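Local coordinates for hypothetical protein (PDB 1QYI), which is of unknown function but carries a region related to the haloacid dehalogenase (HAD) superfamily and is therefore possibly a hydrolase, at residues A[176-190]-A[195-209]. Residues are numbered along the deposited sequence; the frame is centred on the assembly and turned at random.
Sequences LAQEVYQEWYLGSKL and EKKIARTTFKTGYIY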
ATOM      1  N   LEU A 176     -12.393 -10.728  -5.322  1.00 16.20           N
ATOM      2  CA  LEU A 176     -13.423 -10.302  -4.385  1.00 17.94           C
ATOM      3  C   LEU A 176     -12.811  -9.500  -3.251  1.00 20.43           C
ATOM      4  O   LEU A 176     -13.182  -8.346  -3.024  1.00 25.25           O
ATOM      5  CB  LEU A 176     -14.156 -11.503  -3.784  1.00 15.41           C
ATOM      6  CG  LEU A 176     -15.165 -11.161  -2.681  1.00 13.50           C
ATOM      7  CD1 LEU A 176     -16.224 -10.195  -3.215  1.00  9.78           C
ATOM      8  CD2 LEU A 176     -15.816 -12.438  -2.159  1.00 11.13           C
ATOM      9  N   ALA A 177     -11.874 -10.122  -2.541  1.00 19.86           N
ATOM     10  CA  ALA A 177     -11.204  -9.498  -1.414  1.00 18.40           C
ATOM     11  C   ALA A 177     -10.556  -8.192  -1.818  1.00 17.68           C
ATOM     12  O   ALA A 177     -10.550  -7.232  -1.056  1.00 18.22           O
ATOM     13  CB  ALA A 177     -10.154 -10.439  -0.862  1.00 19.17           C
ATOM     14  N   GLN A 178     -10.022  -8.150  -3.028  1.00 17.39           N
ATOM     15  CA  GLN A 178      -9.361  -6.951  -3.475  1.00 17.35           C
ATOM     16  C   GLN A 178     -10.366  -5.851  -3.794  1.00 17.11           C
ATOM     17  O   GLN A 178     -10.074  -4.672  -3.595  1.00 16.32           O
ATOM     18  CB  GLN A 178      -8.459  -7.270  -4.668  1.00 17.03           C
ATOM     19  CG  GLN A 178      -7.564  -6.134  -5.074  1.00 22.07           C
ATOM     20  CD  GLN A 178      -8.100  -5.397  -6.280  1.00 25.48           C
ATOM     21  OE1 GLN A 178      -9.313  -5.333  -6.495  1.00 26.16           O
ATOM     22  NE2 GLN A 178      -7.199  -4.824  -7.073  1.00 26.64           N
ATOM     23  N   GLU A 179     -11.562  -6.222  -4.250  1.00 16.83           N
ATOM     24  CA  GLU A 179     -12.579  -5.209  -4.558  1.00 17.62           C
ATOM     25  C   GLU A 179     -13.126  -4.614  -3.268  1.00 17.11           C
ATOM     26  O   GLU A 179     -13.430  -3.420  -3.199  1.00 15.01           O
ATOM     27  CB  GLU A 179     -13.734  -5.796  -5.388  1.00 15.61           C
ATOM     28  CG  GLU A 179     -13.291  -6.328  -6.733  1.00 18.97           C
ATOM     29  CD  GLU A 179     -14.440  -6.711  -7.646  1.00 21.53           C
ATOM     30  OE1 GLU A 179     -15.524  -7.094  -7.159  1.00 24.85           O
ATOM     31  OE2 GLU A 179     -14.251  -6.655  -8.873  1.00 23.39           O
ATOM     32  N   VAL A 180     -13.227  -5.455  -2.245  1.00 17.34           N
ATOM     33  CA  VAL A 180     -13.741  -5.023  -0.953  1.00 20.04           C
ATOM     34  C   VAL A 180     -12.787  -4.017  -0.340  1.00 20.28           C
ATOM     35  O   VAL A 180     -13.211  -3.048   0.289  1.00 22.06           O
ATOM     36  CB  VAL A 180     -13.890  -6.203   0.030  1.00 20.91           C
ATOM     37  CG1 VAL A 180     -14.501  -5.714   1.327  1.00 18.87           C
ATOM     38  CG2 VAL A 180     -14.746  -7.298  -0.589  1.00 22.69           C
ATOM     39  N   TYR A 181     -11.495  -4.253  -0.520  1.00 19.81           N
ATOM     40  CA  TYR A 181     -10.491  -3.351   0.035  1.00 20.12           C
ATOM     41  C   TYR A 181     -10.507  -1.987  -0.670  1.00 19.42           C
ATOM     42  O   TYR A 181     -10.446  -0.923  -0.030  1.00 15.38           O
ATOM     43  CB  TYR A 181      -9.106  -3.993  -0.081  1.00 15.77           C
ATOM     44  CG  TYR A 181      -7.961  -3.076   0.278  1.00 16.27           C
ATOM     45  CD1 TYR A 181      -7.501  -2.117  -0.630  1.00 17.67           C
ATOM     46  CD2 TYR A 181      -7.314  -3.181   1.514  1.00 16.06           C
ATOM     47  CE1 TYR A 181      -6.432  -1.296  -0.327  1.00 15.39           C
ATOM     48  CE2 TYR A 181      -6.243  -2.361   1.826  1.00 14.73           C
ATOM     49  CZ  TYR A 181      -5.808  -1.422   0.901  1.00 16.85           C
ATOM     50  OH  TYR A 181      -4.747  -0.603   1.195  1.00 18.90           O
ATOM     51  N   GLN A 182     -10.606  -2.038  -1.997  1.00 18.96           N
ATOM     52  CA  GLN A 182     -10.614  -0.831  -2.806  1.00 19.61           C
ATOM     53  C   GLN A 182     -11.805   0.068  -2.487  1.00 19.09           C
ATOM     54  O   GLN A 182     -11.672   1.295  -2.454  1.00 19.38           O
ATOM     55  CB  GLN A 182     -10.574  -1.200  -4.299  1.00 19.77           C
ATOM     56  CG  GLN A 182      -9.237  -1.798  -4.737  1.00 22.46           C
ATOM     57  CD  GLN A 182      -8.088  -0.798  -4.670  1.00 25.07           C
ATOM     58  OE1 GLN A 182      -7.901  -0.003  -5.590  1.00 25.71           O
ATOM     59  NE2 GLN A 182      -7.328  -0.819  -3.572  1.00 23.22           N
ATOM     60  N   GLU A 183     -12.969  -0.527  -2.241  1.00 18.88           N
ATOM     61  CA  GLU A 183     -14.133   0.284  -1.917  1.00 18.61           C
ATOM     62  C   GLU A 183     -13.924   0.884  -0.532  1.00 18.44           C
ATOM     63  O   GLU A 183     -14.246   2.046  -0.284  1.00 17.61           O
ATOM     64  CB  GLU A 183     -15.419  -0.543  -1.953  1.00 17.81           C
ATOM     65  CG  GLU A 183     -16.514   0.190  -2.683  1.00 20.47           C
ATOM     66  CD  GLU A 183     -17.855  -0.511  -2.638  1.00 22.38           C
ATOM     67  OE1 GLU A 183     -17.934  -1.682  -3.067  1.00 25.45           O
ATOM     68  OE2 GLU A 183     -18.831   0.119  -2.181  1.00 22.46           O
ATOM     69  N   TRP A 184     -13.376   0.075   0.365  1.00 20.00           N
ATOM     70  CA  TRP A 184     -13.073   0.518   1.715  1.00 21.28           C
ATOM     71  C   TRP A 184     -12.156   1.741   1.635  1.00 22.01           C
ATOM     72  O   TRP A 184     -12.408   2.766   2.263  1.00 21.37           O
ATOM     73  CB  TRP A 184     -12.359  -0.604   2.467  1.00 22.55           C
ATOM     74  CG  TRP A 184     -13.236  -1.416   3.397  1.00 20.82           C
ATOM     75  CD1 TRP A 184     -13.202  -2.766   3.592  1.00 18.22           C
ATOM     76  CD2 TRP A 184     -14.193  -0.895   4.329  1.00 21.05           C
ATOM     77  NE1 TRP A 184     -14.075  -3.116   4.601  1.00 22.10           N
ATOM     78  CE2 TRP A 184     -14.684  -1.991   5.075  1.00 20.65           C
ATOM     79  CE3 TRP A 184     -14.663   0.392   4.621  1.00 23.00           C
ATOM     80  CZ2 TRP A 184     -15.636  -1.842   6.077  1.00 20.51           C
ATOM     81  CZ3 TRP A 184     -15.609   0.542   5.617  1.00 22.50           C
ATOM     82  CH2 TRP A 184     -16.080  -0.577   6.344  1.00 23.57           C
ATOM     83  N   TYR A 185     -11.102   1.626   0.833  1.00 22.49           N
ATOM     84  CA  TYR A 185     -10.132   2.697   0.684  1.00 23.82           C
ATOM     85  C   TYR A 185     -10.583   3.893  -0.153  1.00 23.35           C
ATOM     86  O   TYR A 185     -10.685   5.007   0.364  1.00 23.01           O
ATOM     87  CB  TYR A 185      -8.831   2.130   0.115  1.00 27.01           C
ATOM     88  CG  TYR A 185      -7.592   2.964   0.391  1.00 30.59           C
ATOM     89  CD1 TYR A 185      -7.321   4.123  -0.336  1.00 31.86           C
ATOM     90  CD2 TYR A 185      -6.683   2.577   1.375  1.00 33.23           C
ATOM     91  CE1 TYR A 185      -6.165   4.873  -0.090  1.00 33.92           C
ATOM     92  CE2 TYR A 185      -5.536   3.313   1.630  1.00 34.61           C
ATOM     93  CZ  TYR A 185      -5.279   4.454   0.895  1.00 35.11           C
ATOM     94  OH  TYR A 185      -4.123   5.152   1.134  1.00 37.48           O
ATOM     95  N   LEU A 186     -10.839   3.679  -1.440  1.00 21.66           N
ATOM     96  CA  LEU A 186     -11.252   4.780  -2.315  1.00 20.82           C
ATOM     97  C   LEU A 186     -12.653   5.288  -2.012  1.00 21.44           C
ATOM     98  O   LEU A 186     -12.970   6.450  -2.277  1.00 23.43           O
ATOM     99  CB  LEU A 186     -11.195   4.346  -3.780  1.00 17.16           C
ATOM    100  CG  LEU A 186      -9.908   3.663  -4.247  1.00 17.51           C
ATOM    101  CD1 LEU A 186     -10.145   3.044  -5.613  1.00 11.81           C
ATOM    102  CD2 LEU A 186      -8.748   4.659  -4.283  1.00  8.23           C
ATOM    103  N   GLY A 187     -13.487   4.424  -1.448  1.00 22.54           N
ATOM    104  CA  GLY A 187     -14.856   4.816  -1.175  1.00 25.09           C
ATOM    105  C   GLY A 187     -15.688   4.434  -2.389  1.00 27.25           C
ATOM    106  O   GLY A 187     -15.147   4.267  -3.476  1.00 28.40           O
ATOM    107  N   SER A 188     -16.995   4.293  -2.213  1.00 28.42           N
ATOM    108  CA  SER A 188     -17.887   3.903  -3.299  1.00 29.09           C
ATOM    109  C   SER A 188     -17.741   4.715  -4.583  1.00 29.39           C
ATOM    110  O   SER A 188     -17.572   4.150  -5.665  1.00 30.05           O
ATOM    111  CB  SER A 188     -19.336   3.980  -2.821  1.00 31.20           C
ATOM    112  OG  SER A 188     -19.568   3.050  -1.770  1.00 34.61           O
ATOM    113  N   LYS A 189     -17.807   6.038  -4.452  1.00 28.44           N
ATOM    114  CA  LYS A 189     -17.713   6.954  -5.588  1.00 28.44           C
ATOM    115  C   LYS A 189     -16.445   6.771  -6.430  1.00 26.81           C
ATOM    116  O   LYS A 189     -16.514   6.498  -7.635  1.00 27.40           O
ATOM    117  CB  LYS A 189     -17.796   8.402  -5.083  1.00 31.21           C
ATOM    118  CG  LYS A 189     -17.963   9.434  -6.192  1.00 36.18           C
ATOM    119  CD  LYS A 189     -18.051  10.865  -5.661  1.00 37.16           C
ATOM    120  CE  LYS A 189     -18.942  11.709  -6.564  1.00 37.20           C
ATOM    121  NZ  LYS A 189     -18.538  11.617  -7.998  1.00 37.17           N
ATOM    122  N   LEU A 190     -15.294   6.942  -5.785  1.00 24.38           N
ATOM    123  CA  LEU A 190     -13.986   6.802  -6.419  1.00 21.48           C
ATOM    124  C   LEU A 190     -13.744   5.346  -6.868  1.00 22.58           C
ATOM    125  O   LEU A 190     -12.993   5.082  -7.815  1.00 21.71           O
ATOM    126  CB  LEU A 190     -12.897   7.252  -5.432  1.00 19.64           C
ATOM    127  CG  LEU A 190     -11.996   8.484  -5.649  1.00 20.19           C
ATOM    128  CD1 LEU A 190     -12.712   9.576  -6.426  1.00 17.69           C
ATOM    129  CD2 LEU A 190     -11.526   9.001  -4.288  1.00 15.22           C
ATOM    130  N   GLU A 195     -11.949   1.799 -10.429  1.00 23.90           N
ATOM    131  CA  GLU A 195     -12.038   0.378 -10.721  1.00 22.95           C
ATOM    132  C   GLU A 195     -12.973   0.056 -11.897  1.00 24.45           C
ATOM    133  O   GLU A 195     -12.893  -1.025 -12.486  1.00 24.30           O
ATOM    134  CB  GLU A 195     -12.498  -0.367  -9.473  1.00 22.48           C
ATOM    135  CG  GLU A 195     -11.529  -0.280  -8.307  1.00 20.28           C
ATOM    136  CD  GLU A 195     -10.137  -0.717  -8.687  1.00 19.19           C
ATOM    137  OE1 GLU A 195     -10.010  -1.538  -9.611  1.00 19.73           O
ATOM    138  OE2 GLU A 195      -9.164  -0.242  -8.069  1.00 21.13           O
ATOM    139  N   LYS A 196     -13.849   0.997 -12.244  1.00 23.82           N
ATOM    140  CA  LYS A 196     -14.782   0.806 -13.352  1.00 22.43           C
ATOM    141  C   LYS A 196     -15.739  -0.335 -13.049  1.00 22.11           C
ATOM    142  O   LYS A 196     -16.081  -1.122 -13.931  1.00 22.10           O
ATOM    143  CB  LYS A 196     -14.022   0.527 -14.657  1.00 19.88           C
ATOM    144  CG  LYS A 196     -13.646   1.787 -15.433  1.00 19.30           C
ATOM    145  CD  LYS A 196     -12.803   2.744 -14.600  1.00 18.38           C
ATOM    146  CE  LYS A 196     -12.580   4.072 -15.330  1.00 19.77           C
ATOM    147  NZ  LYS A 196     -13.804   4.914 -15.446  1.00 15.20           N
ATOM    148  N   LYS A 197     -16.156  -0.404 -11.788  1.00 21.95           N
ATOM    149  CA  LYS A 197     -17.081  -1.412 -11.297  1.00 21.26           C
ATOM    150  C   LYS A 197     -18.101  -0.708 -10.429  1.00 21.61           C
ATOM    151  O   LYS A 197     -17.825   0.368  -9.899  1.00 20.12           O
ATOM    152  CB  LYS A 197     -16.351  -2.461 -10.451  1.00 21.43           C
ATOM    153  CG  LYS A 197     -15.290  -3.227 -11.198  1.00 22.89           C
ATOM    154  CD  LYS A 197     -14.517  -4.129 -10.273  1.00 24.16           C
ATOM    155  CE  LYS A 197     -13.447  -4.865 -11.050  1.00 24.75           C
ATOM    156  NZ  LYS A 197     -12.595  -5.720 -10.189  1.00 25.23           N
ATOM    157  N   ILE A 198     -19.277  -1.326 -10.304  1.00 20.97           N
ATOM    158  CA  ILE A 198     -20.382  -0.807  -9.506  1.00 19.49           C
ATOM    159  C   ILE A 198     -20.084  -1.088  -8.039  1.00 19.65           C
ATOM    160  O   ILE A 198     -19.618  -2.177  -7.684  1.00 18.14           O
ATOM    161  CB  ILE A 198     -21.740  -1.470  -9.926  1.00 20.86           C
ATOM    162  CG1 ILE A 198     -22.143  -0.996 -11.327  1.00 22.41           C
ATOM    163  CG2 ILE A 198     -22.860  -1.074  -8.986  1.00 16.58           C
ATOM    164  CD1 ILE A 198     -21.247  -1.512 -12.427  1.00 24.74           C
ATOM    165  N   ALA A 199     -20.336  -0.086  -7.200  1.00 19.21           N
ATOM    166  CA  ALA A 199     -20.089  -0.176  -5.772  1.00 19.14           C
ATOM    167  C   ALA A 199     -21.032  -1.140  -5.087  1.00 20.56           C
ATOM    168  O   ALA A 199     -22.213  -1.241  -5.434  1.00 21.33           O
ATOM    169  CB  ALA A 199     -20.212   1.193  -5.138  1.00 19.04           C
ATOM    170  N   ARG A 200     -20.499  -1.849  -4.102  1.00 22.28           N
ATOM    171  CA  ARG A 200     -21.289  -2.806  -3.354  1.00 23.10           C
ATOM    172  C   ARG A 200     -22.120  -2.101  -2.295  1.00 24.03           C
ATOM    173  O   ARG A 200     -23.264  -2.472  -2.062  1.00 27.77           O
ATOM    174  CB  ARG A 200     -20.374  -3.834  -2.693  1.00 19.70           C
ATOM    175  CG  ARG A 200     -19.758  -4.794  -3.665  1.00 16.74           C
ATOM    176  CD  ARG A 200     -19.281  -6.048  -2.963  1.00 19.35           C
ATOM    177  NE  ARG A 200     -19.051  -7.119  -3.932  1.00 18.67           N
ATOM    178  CZ  ARG A 200     -18.032  -7.150  -4.783  1.00 16.99           C
ATOM    179  NH1 ARG A 200     -17.135  -6.176  -4.775  1.00 16.25           N
ATOM    180  NH2 ARG A 200     -17.936  -8.133  -5.666  1.00 15.41           N
ATOM    181  N   THR A 201     -21.547  -1.080  -1.666  1.00 24.18           N
ATOM    182  CA  THR A 201     -22.237  -0.344  -0.607  1.00 24.27           C
ATOM    183  C   THR A 201     -22.548   1.102  -1.005  1.00 25.10           C
ATOM    184  O   THR A 201     -22.302   1.520  -2.138  1.00 25.56           O
ATOM    185  CB  THR A 201     -21.375  -0.306   0.686  1.00 25.92           C
ATOM    186  OG1 THR A 201     -20.226   0.536   0.483  1.00 24.72           O
ATOM    187  CG2 THR A 201     -20.898  -1.711   1.046  1.00 24.14           C
ATOM    188  N   THR A 202     -23.110   1.855  -0.064  1.00 25.32           N
ATOM    189  CA  THR A 202     -23.428   3.261  -0.287  1.00 26.68           C
ATOM    190  C   THR A 202     -23.093   4.033   0.965  1.00 28.61           C
ATOM    191  O   THR A 202     -23.504   5.181   1.115  1.00 30.12           O
ATOM    192  CB  THR A 202     -24.917   3.513  -0.600  1.00 26.26           C
ATOM    193  OG1 THR A 202     -25.716   3.069   0.494  1.00 26.62           O
ATOM    194  CG2 THR A 202     -25.340   2.802  -1.879  1.00 25.52           C
ATOM    195  N   PHE A 203     -22.358   3.393   1.874  1.00 29.76           N
ATOM    196  CA  PHE A 203     -21.963   4.036   3.131  1.00 30.32           C
ATOM    197  C   PHE A 203     -20.443   4.185   3.278  1.00 30.16           C
ATOM    198  O   PHE A 203     -19.971   4.830   4.211  1.00 31.38           O
ATOM    199  CB  PHE A 203     -22.536   3.254   4.325  1.00 30.01           C
ATOM    200  CG  PHE A 203     -22.106   1.814   4.364  1.00 32.25           C
ATOM    201  CD1 PHE A 203     -20.808   1.470   4.734  1.00 30.81           C
ATOM    202  CD2 PHE A 203     -22.980   0.806   3.955  1.00 31.43           C
ATOM    203  CE1 PHE A 203     -20.384   0.150   4.689  1.00 32.45           C
ATOM    204  CE2 PHE A 203     -22.566  -0.519   3.905  1.00 32.38           C
ATOM    205  CZ  PHE A 203     -21.263  -0.851   4.272  1.00 32.65           C
ATOM    206  N   LYS A 204     -19.682   3.594   2.359  1.00 29.02           N
ATOM    207  CA  LYS A 204     -18.223   3.684   2.423  1.00 26.78           C
ATOM    208  C   LYS A 204     -17.701   4.982   1.782  1.00 26.52           C
ATOM    209  O   LYS A 204     -17.681   5.137   0.558  1.00 25.05           O
ATOM    210  CB  LYS A 204     -17.582   2.465   1.762  1.00 24.52           C
ATOM    211  CG  LYS A 204     -17.809   1.163   2.527  1.00 21.49           C
ATOM    212  CD  LYS A 204     -17.092  -0.012   1.862  1.00 19.31           C
ATOM    213  CE  LYS A 204     -17.261  -1.307   2.652  1.00 20.67           C
ATOM    214  NZ  LYS A 204     -16.408  -2.400   2.102  1.00 19.07           N
ATOM    215  N   THR A 205     -17.269   5.907   2.636  1.00 24.74           N
ATOM    216  CA  THR A 205     -16.777   7.202   2.201  1.00 22.74           C
ATOM    217  C   THR A 205     -15.338   7.193   1.693  1.00 22.96           C
ATOM    218  O   THR A 205     -14.942   8.054   0.904  1.00 22.46           O
ATOM    219  CB  THR A 205     -16.919   8.192   3.337  1.00 22.79           C
ATOM    220  OG1 THR A 205     -16.396   7.617   4.536  1.00 24.04           O
ATOM    221  CG2 THR A 205     -18.391   8.514   3.566  1.00 26.44           C
ATOM    222  N   GLY A 206     -14.559   6.212   2.137  1.00 21.14           N
ATOM    223  CA  GLY A 206     -13.182   6.109   1.701  1.00 21.96           C
ATOM    224  C   GLY A 206     -12.146   6.673   2.659  1.00 22.80           C
ATOM    225  O   GLY A 206     -12.007   7.890   2.813  1.00 22.41           O
ATOM    226  N   TYR A 207     -11.397   5.777   3.289  1.00 21.87           N
ATOM    227  CA  TYR A 207     -10.365   6.172   4.226  1.00 21.04           C
ATOM    228  C   TYR A 207      -9.212   6.880   3.533  1.00 21.89           C
ATOM    229  O   TYR A 207      -8.173   7.134   4.143  1.00 20.59           O
ATOM    230  CB  TYR A 207      -9.868   4.944   4.991  1.00 20.22           C
ATOM    231  CG  TYR A 207     -10.905   4.428   5.958  1.00 18.66           C
ATOM    232  CD1 TYR A 207     -11.103   5.053   7.191  1.00 18.04           C
ATOM    233  CD2 TYR A 207     -11.743   3.375   5.612  1.00 16.34           C
ATOM    234  CE1 TYR A 207     -12.115   4.645   8.054  1.00 15.25           C
ATOM    235  CE2 TYR A 207     -12.760   2.962   6.471  1.00 17.60           C
ATOM    236  CZ  TYR A 207     -12.935   3.606   7.688  1.00 15.90           C
ATOM    237  OH  TYR A 207     -13.946   3.216   8.532  1.00 21.24           O
ATOM    238  N   ILE A 208      -9.385   7.180   2.251  1.00 22.08           N
ATOM    239  CA  ILE A 208      -8.347   7.888   1.518  1.00 22.37           C
ATOM    240  C   ILE A 208      -8.436   9.324   2.004  1.00 22.92           C
ATOM    241  O   ILE A 208      -7.462  10.071   1.969  1.00 23.97           O
ATOM    242  CB  ILE A 208      -8.584   7.832  -0.022  1.00 23.23           C
ATOM    243  CG1 ILE A 208      -7.383   8.424  -0.747  1.00 21.20           C
ATOM    244  CG2 ILE A 208      -9.840   8.629  -0.409  1.00 22.43           C
ATOM    245  CD1 ILE A 208      -7.447   8.232  -2.244  1.00 22.52           C
ATOM    246  N   TYR A 209      -9.624   9.691   2.476  1.00 24.23           N
ATOM    247  CA  TYR A 209      -9.867  11.026   3.002  1.00 24.64           C
ATOM    248  C   TYR A 209      -9.482  11.146   4.478  1.00 24.03           C
ATOM    249  O   TYR A 209      -9.471  12.240   5.024  1.00 24.17           O
ATOM    250  CB  TYR A 209     -11.338  11.385   2.820  1.00 21.99           C
ATOM    251  CG  TYR A 209     -11.767  11.456   1.387  1.00 22.51           C
ATOM    252  CD1 TYR A 209     -11.451  12.557   0.596  1.00 18.80           C
ATOM    253  CD2 TYR A 209     -12.546  10.442   0.831  1.00 23.25           C
ATOM    254  CE1 TYR A 209     -11.921  12.651  -0.716  1.00 20.51           C
ATOM    255  CE2 TYR A 209     -13.010  10.522  -0.475  1.00 21.86           C
ATOM    256  CZ  TYR A 209     -12.701  11.630  -1.245  1.00 21.76           C
ATOM    257  OH  TYR A 209     -13.197  11.724  -2.535  1.00 19.61           O
TER
HETATM  258  O   HOH W   1     -10.758  -3.658  -8.585  1.00 18.45           O
HETATM  259  O   HOH W   2     -17.204  -3.485  -0.330  1.00 14.76           O
HETATM  260  O   HOH W   3     -14.471   3.761   3.123  1.00 34.76           O
HETATM  261  O   HOH W   4     -18.255   7.683  -1.421  1.00 12.89           O
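Lys204 lies flat over one face of the Trp184 indole: its extended chain, at about a right angle to the Trp184 side chain, sets CE 3.5 Å from the centroid of the six-membered ring (CH-pi) and NZ 3.3 Å from that of the five-membered ring (cation-pi, 3° off the normal). The same ammonium forms a salt bridge with Glu28 and donates to a water. One residue earlier on the helix, the carboxylate of Glu183 receives the loop backbone: Arg200 N donates to Glu183 OE1 (2.8 Å), while Thr201 N reaches the syn lone pair of Glu183 OE2 at 3.0 Å. Thr201 OG1 adds a bond to OE2 from above the carboxylate plane and Ser188 OG another from its anti side; these three donors would probably favour the charged form. At Glu179, one turn before Glu183, Arg200 NH1 and NH2 meet OE1 end-on in a salt bridge, each 3.0 Å away, with Leu176 CD1 over a guanidinium face and NE paired with Glu112. Where the two segments come closest, Gly187 and Gly206 bring their CA atoms to 3.6 Å, and Ser188 N donates to Lys204 O. After the chain turns back beyond the kink following Gly187, loop 197-209 runs alongside the helix in the helix's own direction, as the first part of the connection from helix 172-195 to helix 217-229.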